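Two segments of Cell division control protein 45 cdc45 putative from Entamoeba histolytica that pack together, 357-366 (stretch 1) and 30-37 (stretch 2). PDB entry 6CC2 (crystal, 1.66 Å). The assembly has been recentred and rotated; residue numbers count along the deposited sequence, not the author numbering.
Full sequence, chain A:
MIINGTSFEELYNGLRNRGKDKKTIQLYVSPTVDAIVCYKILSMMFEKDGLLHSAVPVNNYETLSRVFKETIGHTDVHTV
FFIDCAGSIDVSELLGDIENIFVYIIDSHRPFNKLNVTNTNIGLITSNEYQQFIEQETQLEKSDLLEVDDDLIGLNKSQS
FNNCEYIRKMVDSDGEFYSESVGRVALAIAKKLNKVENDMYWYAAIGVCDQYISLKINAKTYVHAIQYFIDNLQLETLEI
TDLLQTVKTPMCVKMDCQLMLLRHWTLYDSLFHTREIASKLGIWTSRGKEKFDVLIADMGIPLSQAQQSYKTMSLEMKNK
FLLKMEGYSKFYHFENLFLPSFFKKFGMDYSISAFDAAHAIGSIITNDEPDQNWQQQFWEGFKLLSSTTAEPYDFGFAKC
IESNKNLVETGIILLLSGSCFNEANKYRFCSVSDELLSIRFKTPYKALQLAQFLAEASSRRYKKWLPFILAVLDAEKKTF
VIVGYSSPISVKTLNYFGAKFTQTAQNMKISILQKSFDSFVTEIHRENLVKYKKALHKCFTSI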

ATOM      1  N   ALA A 357       0.446  11.528   4.783  1.00 16.84           N
ATOM      2  CA  ALA A 357       1.754  11.204   4.238  1.00 17.50           C
ATOM      3  C   ALA A 357       1.758   9.836   3.564  1.00 16.32           C
ATOM      4  O   ALA A 357       2.386   9.665   2.505  1.00 16.24           O
ATOM      5  CB  ALA A 357       2.791  11.257   5.351  1.00 17.65           C
ATOM      6  N   ALA A 358       1.092   8.837   4.175  1.00 15.22           N
ATOM      7  CA  ALA A 358       1.019   7.529   3.532  1.00 14.79           C
ATOM      8  C   ALA A 358       0.267   7.592   2.197  1.00 17.05           C
ATOM      9  O   ALA A 358       0.650   6.929   1.216  1.00 17.31           O
ATOM     10  CB  ALA A 358       0.396   6.520   4.475  1.00 15.26           C
ATOM     11  N   HIS A 359      -0.799   8.376   2.127  1.00 15.65           N
ATOM     12  CA  HIS A 359      -1.502   8.536   0.849  1.00 16.34           C
ATOM     13  C   HIS A 359      -0.577   9.182  -0.180  1.00 15.64           C
ATOM     14  O   HIS A 359      -0.520   8.752  -1.341  1.00 17.55           O
ATOM     15  CB  HIS A 359      -2.771   9.383   1.019  1.00 17.87           C
ATOM     16  CG  HIS A 359      -3.916   8.660   1.634  1.00 18.07           C
ATOM     17  ND1 HIS A 359      -4.475   7.529   1.076  1.00 18.04           N
ATOM     18  CD2 HIS A 359      -4.653   8.945   2.736  1.00 17.83           C
ATOM     19  CE1 HIS A 359      -5.489   7.129   1.825  1.00 19.86           C
ATOM     20  NE2 HIS A 359      -5.624   7.972   2.835  1.00 18.56           N
ATOM     21  N   ALA A 360       0.141  10.220   0.223  1.00 14.55           N
ATOM     22  CA  ALA A 360       0.980  10.965  -0.699  1.00 17.01           C
ATOM     23  C   ALA A 360       2.110  10.093  -1.215  1.00 18.43           C
ATOM     24  O   ALA A 360       2.381  10.054  -2.416  1.00 19.26           O
ATOM     25  CB  ALA A 360       1.557  12.205  -0.014  1.00 18.27           C
ATOM     26  N   ILE A 361       2.807   9.398  -0.301  1.00 15.89           N
ATOM     27  CA  ILE A 361       3.923   8.544  -0.710  1.00 15.58           C
ATOM     28  C   ILE A 361       3.415   7.367  -1.527  1.00 16.44           C
ATOM     29  O   ILE A 361       4.035   6.980  -2.532  1.00 16.65           O
ATOM     30  CB  ILE A 361       4.719   8.087   0.527  1.00 15.76           C
ATOM     31  CG1 ILE A 361       5.267   9.309   1.274  1.00 17.87           C
ATOM     32  CG2 ILE A 361       5.859   7.133   0.129  1.00 18.31           C
ATOM     33  CD1 ILE A 361       5.760   9.013   2.683  1.00 20.02           C
ATOM     34  N   GLY A 362       2.281   6.775  -1.119  1.00 15.81           N
ATOM     35  CA  GLY A 362       1.716   5.678  -1.881  1.00 20.39           C
ATOM     36  C   GLY A 362       1.410   6.086  -3.312  1.00 19.50           C
ATOM     37  O   GLY A 362       1.634   5.317  -4.252  1.00 18.45           O
ATOM     38  N   SER A 363       0.939   7.316  -3.495  1.00 17.42           N
ATOM     39  CA  SER A 363       0.691   7.819  -4.835  1.00 18.10           C
ATOM     40  C   SER A 363       1.985   8.043  -5.601  1.00 18.41           C
ATOM     41  O   SER A 363       2.080   7.703  -6.785  1.00 19.29           O
ATOM     42  CB  SER A 363      -0.125   9.114  -4.754  1.00 22.06           C
ATOM     43  OG  SER A 363      -0.370   9.650  -6.051  1.00 28.37           O
ATOM     44  N   ILE A 364       3.002   8.607  -4.944  1.00 17.61           N
ATOM     45  CA  ILE A 364       4.276   8.837  -5.641  1.00 20.80           C
ATOM     46  C   ILE A 364       4.848   7.525  -6.181  1.00 20.54           C
ATOM     47  O   ILE A 364       5.390   7.478  -7.296  1.00 22.70           O
ATOM     48  CB  ILE A 364       5.279   9.539  -4.705  1.00 23.11           C
ATOM     49  CG1 ILE A 364       4.868  10.967  -4.427  1.00 24.07           C
ATOM     50  CG2 ILE A 364       6.699   9.491  -5.297  1.00 25.32           C
ATOM     51  CD1 ILE A 364       4.708  11.828  -5.641  1.00 31.79           C
ATOM     52  N   ILE A 365       4.757   6.435  -5.414  1.00 18.73           N
ATOM     53  CA  ILE A 365       5.352   5.173  -5.845  1.00 21.68           C
ATOM     54  C   ILE A 365       4.423   4.364  -6.752  1.00 23.64           C
ATOM     55  O   ILE A 365       4.756   3.235  -7.135  1.00 23.75           O
ATOM     56  CB  ILE A 365       5.784   4.304  -4.641  1.00 19.94           C
ATOM     57  CG1 ILE A 365       4.586   3.826  -3.837  1.00 21.37           C
ATOM     58  CG2 ILE A 365       6.759   5.081  -3.759  1.00 19.35           C
ATOM     59  CD1 ILE A 365       4.955   2.764  -2.816  1.00 23.04           C
ATOM     60  N   THR A 366       3.257   4.901  -7.097  1.00 20.17           N
ATOM     61  CA  THR A 366       2.401   4.262  -8.086  1.00 20.67           C
ATOM     62  C   THR A 366       2.864   4.671  -9.475  1.00 20.52           C
ATOM     63  O   THR A 366       2.907   5.859  -9.784  1.00 20.61           O
ATOM     64  CB  THR A 366       0.950   4.678  -7.859  1.00 21.99           C
ATOM     65  OG1 THR A 366       0.539   4.281  -6.536  1.00 20.03           O
ATOM     66  CG2 THR A 366       0.029   4.020  -8.901  1.00 23.43           C
TER
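Stretch 2, residues 30-37: SPTVDAIV

Stretch 2 bends tightly at Pro-31, where Thr-32 N donates a 2.9 Å hydrogen bond to Ser-30 O, and passes at Val-33 into a helix that runs on beyond Val-37. Thr-32 marks the turn: with chi1 in the p rotamer, its OG1 accepts a 2.9 Å hydrogen bond from Ala-35 N, capping the new helix, while its CA-to-CB bond points away from stretch 1. The helix of stretch 1, residues 357-364, began earlier in the chain. The two N-to-C directions make an angle of 101°, nearly a right angle, and the axes come within 10.6 Å. The contact is small, burying 264 Å² over both sides, and draws mainly on the first turn of the second helix.

The central bump is Val-33. Its CA-to-CB bond points toward stretch 1, and in the t rotamer its CG2 lies 3.6 Å from Gly-362 N and 4.2 Å from Ala-358 O. The methyl lies against the backbone of the helix at Gly-362, which has no side chain, and Gly-362 CA and Val-33 CA stand 6.0 Å apart. Gly-362 N already donates to Ala-358 O within its own helix (2.9 Å), so the methyl covers polar atoms whose bond is made.

Two isoleucines border this hollow. Ile-361 CG2 approaches Val-33 CG2 at 3.9 Å, and Ile-365 CD1 reaches the same methyl at 4.0 Å. Ile-365, just past the helix, is long enough to touch the turn as well, its CD1 lying 4.1 Å from Thr-32 C and 4.3 Å from Pro-31 O. Its other branch is also used: CG2 meets Ile-36 CD1 at 3.8 Å, the extended m, t side chain of Ile-36 spanning the gap from its own helix. No hydrogen bond crosses between the stretches; branched aliphatic side chains suit a contact that rests on fit.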

ATOM      1  N   SER A  30      10.348  -4.466  -1.491  1.00 18.00           N
ATOM      2  CA  SER A  30       9.114  -4.646  -2.258  1.00 20.13           C
ATOM      3  C   SER A  30       8.281  -3.359  -2.246  1.00 18.95           C
ATOM      4  O   SER A  30       8.502  -2.472  -1.424  1.00 17.19           O
ATOM      5  CB  SER A  30       8.355  -5.825  -1.691  1.00 22.45           C
ATOM      6  OG  SER A  30       7.914  -5.558  -0.385  1.00 26.87           O
ATOM      7  N   PRO A  31       7.315  -3.229  -3.170  1.00 17.67           N
ATOM      8  CA  PRO A  31       6.687  -1.905  -3.413  1.00 19.05           C
ATOM      9  C   PRO A  31       5.532  -1.564  -2.478  1.00 19.25           C
ATOM     10  O   PRO A  31       4.365  -1.476  -2.869  1.00 19.73           O
ATOM     11  CB  PRO A  31       6.215  -2.010  -4.865  1.00 23.74           C
ATOM     12  CG  PRO A  31       6.582  -3.387  -5.353  1.00 28.47           C
ATOM     13  CD  PRO A  31       6.928  -4.224  -4.190  1.00 23.71           C
ATOM     14  N   THR A  32       5.849  -1.355  -1.200  1.00 16.84           N
ATOM     15  CA  THR A  32       4.877  -0.813  -0.246  1.00 17.42           C
ATOM     16  C   THR A  32       5.517   0.346   0.500  1.00 16.71           C
ATOM     17  O   THR A  32       6.736   0.402   0.647  1.00 17.16           O
ATOM     18  CB  THR A  32       4.407  -1.879   0.770  1.00 21.87           C
ATOM     19  OG1 THR A  32       5.412  -2.160   1.715  1.00 21.32           O
ATOM     20  CG2 THR A  32       3.982  -3.184   0.046  1.00 25.22           C
ATOM     21  N   VAL A  33       4.689   1.276   0.961  1.00 17.47           N
ATOM     22  CA  VAL A  33       5.220   2.392   1.742  1.00 18.15           C
ATOM     23  C   VAL A  33       5.844   1.875   3.025  1.00 17.60           C
ATOM     24  O   VAL A  33       6.872   2.388   3.484  1.00 17.01           O
ATOM     25  CB  VAL A  33       4.106   3.414   2.024  1.00 19.13           C
ATOM     26  CG1 VAL A  33       4.619   4.491   2.983  1.00 20.11           C
ATOM     27  CG2 VAL A  33       3.607   4.042   0.719  1.00 17.13           C
ATOM     28  N   ASP A  34       5.213   0.870   3.648  1.00 18.05           N
ATOM     29  CA  ASP A  34       5.780   0.239   4.854  1.00 18.69           C
ATOM     30  C   ASP A  34       7.189  -0.273   4.599  1.00 17.64           C
ATOM     31  O   ASP A  34       8.085  -0.123   5.441  1.00 17.80           O
ATOM     32  CB  ASP A  34       4.850  -0.894   5.296  1.00 19.64           C
ATOM     33  CG  ASP A  34       5.099  -1.369   6.719  1.00 21.87           C
ATOM     34  OD1 ASP A  34       5.678  -0.641   7.567  1.00 19.56           O
ATOM     35  OD2 ASP A  34       4.659  -2.505   7.000  1.00 21.24           O
ATOM     36  N   ALA A  35       7.418  -0.883   3.443  1.00 16.57           N
ATOM     37  CA  ALA A  35       8.754  -1.355   3.112  1.00 16.23           C
ATOM     38  C   ALA A  35       9.744  -0.201   3.007  1.00 16.35           C
ATOM     39  O   ALA A  35      10.880  -0.325   3.474  1.00 18.36           O
ATOM     40  CB  ALA A  35       8.733  -2.160   1.812  1.00 16.92           C
ATOM     41  N   ILE A  36       9.334   0.928   2.427  1.00 14.81           N
ATOM     42  CA  ILE A  36      10.229   2.088   2.360  1.00 14.42           C
ATOM     43  C   ILE A  36      10.553   2.574   3.767  1.00 16.65           C
ATOM     44  O   ILE A  36      11.700   2.935   4.082  1.00 17.63           O
ATOM     45  CB  ILE A  36       9.633   3.215   1.513  1.00 17.76           C
ATOM     46  CG1 ILE A  36       9.321   2.722   0.089  1.00 20.40           C
ATOM     47  CG2 ILE A  36      10.615   4.413   1.429  1.00 17.64           C
ATOM     48  CD1 ILE A  36       8.785   3.803  -0.838  1.00 22.27           C
ATOM     49  N   VAL A  37       9.538   2.605   4.637  1.00 16.37           N
ATOM     50  CA  VAL A  37       9.760   2.999   6.032  1.00 17.74           C
ATOM     51  C   VAL A  37      10.805   2.102   6.679  1.00 16.92           C
ATOM     52  O   VAL A  37      11.700   2.567   7.391  1.00 16.77           O
ATOM     53  CB  VAL A  37       8.433   2.957   6.811  1.00 18.32           C
ATOM     54  CG1 VAL A  37       8.666   3.009   8.311  1.00 18.04           C
ATOM     55  CG2 VAL A  37       7.500   4.086   6.335  1.00 20.29           C
TER